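Beta/alpha-amylase (Paenibacillus polymyxa, PDB 3VOC) hydrolyses starch, its family 14 beta-amylase domain releasing maltose from non-reducing chain ends and a separate part of the precursor supplying alpha-amylase activity. Local coordinates at residues G235-A240 with D244-Y249. Numbering follows the deposited sequence.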
loop_
_atom_site.group_PDB
_atom_site.type_symbol
_atom_site.label_atom_id
_atom_site.label_comp_id
_atom_site.label_asym_id
_atom_site.label_seq_id
_atom_site.Cartn_x
_atom_site.Cartn_y
_atom_site.Cartn_z
ATOM N N GLY A 235 15.223 11.955 23.032
ATOM C CA GLY A 235 15.188 13.304 22.485
ATOM C C GLY A 235 15.276 13.362 20.963
ATOM O O GLY A 235 15.221 14.450 20.385
ATOM N N GLY A 236 15.378 12.200 20.313
ATOM C CA GLY A 236 15.456 12.126 18.856
ATOM C C GLY A 236 14.255 12.723 18.150
ATOM O O GLY A 236 14.400 13.675 17.384
ATOM N N TYR A 237 13.070 12.176 18.406
ATOM C CA TYR A 237 11.843 12.626 17.734
ATOM C C TYR A 237 11.579 14.131 17.834
ATOM O O TYR A 237 11.174 14.765 16.853
ATOM C CB TYR A 237 10.614 11.875 18.256
ATOM C CG TYR A 237 9.343 12.429 17.652
ATOM C CD1 TYR A 237 8.917 12.000 16.399
ATOM C CD2 TYR A 237 8.603 13.432 18.304
ATOM C CE1 TYR A 237 7.767 12.523 15.808
ATOM C CE2 TYR A 237 7.453 13.961 17.726
ATOM C CZ TYR A 237 7.046 13.493 16.471
ATOM O OH TYR A 237 5.919 13.987 15.867
ATOM N N ASN A 238 11.773 14.675 19.034
ATOM C CA ASN A 238 11.539 16.084 19.324
ATOM C C ASN A 238 12.644 17.018 18.852
ATOM O O ASN A 238 12.453 18.243 18.840
ATOM C CB ASN A 238 11.340 16.282 20.829
ATOM C CG ASN A 238 9.915 16.078 21.254
ATOM O OD1 ASN A 238 8.983 16.251 20.458
ATOM N ND2 ASN A 238 9.723 15.726 22.522
ATOM N N SER A 239 13.796 16.459 18.488
ATOM C CA SER A 239 14.940 17.273 18.075
ATOM C C SER A 239 14.760 17.805 16.654
ATOM O O SER A 239 14.025 17.227 15.848
ATOM C CB SER A 239 16.250 16.479 18.167
ATOM O OG SER A 239 16.292 15.445 17.193
ATOM N N ALA A 240 15.445 18.901 16.358
ATOM C CA ALA A 240 15.495 19.415 14.997
ATOM C C ALA A 240 15.984 18.302 14.064
ATOM O O ALA A 240 15.401 18.079 13.002
ATOM C CB ALA A 240 16.385 20.656 14.911
ATOM N N ASP A 244 13.860 16.648 10.979
ATOM C CA ASP A 244 14.433 16.640 9.638
ATOM C C ASP A 244 14.518 15.224 9.062
ATOM O O ASP A 244 14.214 15.014 7.887
ATOM C CB ASP A 244 15.822 17.303 9.613
ATOM C CG ASP A 244 15.758 18.777 9.263
ATOM O OD1 ASP A 244 14.911 19.166 8.431
ATOM O OD2 ASP A 244 16.572 19.559 9.795
ATOM N N PHE A 245 14.961 14.261 9.872
ATOM C CA PHE A 245 15.052 12.889 9.382
ATOM C C PHE A 245 13.662 12.341 8.999
ATOM O O PHE A 245 13.484 11.799 7.903
ATOM C CB PHE A 245 15.725 11.927 10.378
ATOM C CG PHE A 245 15.561 10.484 9.984
ATOM C CD1 PHE A 245 16.232 9.983 8.867
ATOM C CD2 PHE A 245 14.692 9.648 10.678
ATOM C CE1 PHE A 245 16.059 8.673 8.453
ATOM C CE2 PHE A 245 14.517 8.327 10.275
ATOM C CZ PHE A 245 15.214 7.840 9.149
ATOM N N LEU A 246 12.694 12.475 9.906
ATOM C CA LEU A 246 11.365 11.911 9.675
ATOM C C LEU A 246 10.652 12.592 8.532
ATOM O O LEU A 246 9.958 11.930 7.769
ATOM C CB LEU A 246 10.499 12.002 10.939
ATOM C CG LEU A 246 10.777 10.982 12.035
ATOM C CD1 LEU A 246 9.846 11.232 13.208
ATOM C CD2 LEU A 246 10.614 9.551 11.510
ATOM N N SER A 247 10.802 13.918 8.423
ATOM C CA SER A 247 10.214 14.649 7.293
ATOM C C SER A 247 10.807 14.183 5.964
ATOM O O SER A 247 10.071 13.961 4.986
ATOM C CB SER A 247 10.394 16.162 7.462
ATOM O OG SER A 247 9.781 16.852 6.391
ATOM N N TRP A 248 12.134 14.034 5.927
ATOM C CA TRP A 248 12.800 13.550 4.717
ATOM C C TRP A 248 12.368 12.109 4.382
ATOM O O TRP A 248 12.095 11.770 3.232
ATOM C CB TRP A 248 14.336 13.612 4.849
ATOM C CG TRP A 248 15.001 12.795 3.759
ATOM C CD1 TRP A 248 15.221 13.182 2.458
ATOM C CD2 TRP A 248 15.479 11.446 3.865
ATOM N NE1 TRP A 248 15.820 12.157 1.756
ATOM C CE2 TRP A 248 15.995 11.084 2.597
ATOM C CE3 TRP A 248 15.527 10.507 4.915
ATOM C CZ2 TRP A 248 16.544 9.824 2.343
ATOM C CZ3 TRP A 248 16.071 9.254 4.662
ATOM C CH2 TRP A 248 16.590 8.929 3.384
ATOM N N TYR A 249 12.329 11.275 5.412
ATOM C CA TYR A 249 11.978 9.863 5.286
ATOM C C TYR A 249 10.595 9.749 4.628
ATOM O O TYR A 249 10.413 8.996 3.659
ATOM C CB TYR A 249 11.989 9.262 6.684
ATOM C CG TYR A 249 11.908 7.755 6.794
ATOM C CD1 TYR A 249 12.845 6.922 6.159
ATOM C CD2 TYR A 249 10.918 7.160 7.585
ATOM C CE1 TYR A 249 12.779 5.521 6.322
ATOM C CE2 TYR A 249 10.842 5.778 7.740
ATOM C CZ TYR A 249 11.769 4.964 7.108
ATOM O OH TYR A 249 11.659 3.589 7.259
#
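Leu246 and Tyr237 meet where a loop folds back beside the helix it leads into, a worked example of helix N-capping backed by an apolar contact almost two turns further along. The helix, 240-268, belongs to the (beta/alpha)8 barrel domain of the beta-amylase, and the contact lies about 23 Å from the centre of the chain, measured centre to centre. The bond from CA to CB of Leu246 is directed at the loop, and its CD1 methyl reaches the edge of the Tyr237 ring, near the ring plane, with CD1 of Leu246 3.4 Å from CD1 of Tyr237 and 3.6 Å from CE1. The two side chains cross at about a right angle. Tyr237 carries its ring there by setting CG opposite the backbone N (chi1 175°), and Gln298 of helix 295-300 touches both partners.

In the first turn, Ala240 O accepts a hydrogen bond from Asp244 N at 2.9 Å, nearly straight with an N-H...O angle of 167°. The carboxylate of Asp244, a buried residue, finds its partners outside the loop: OD1 forms a salt bridge with Lys201 NZ, while OD2 takes hydrogen bonds from Tyr202 OH and Trp212 NE1, which ties the young helix to residues of helices 188-202 and 205-212.

What delivers the chain to this start is a type I beta turn from Gly236 to Ser239. Ser239 is the N-cap residue, its OG also bonded to the backbone N of Gly242. Gly236 O is gripped twice by the same serine, by Ser239 N at 3.1 Å and by Ser239 OG at 2.6 Å.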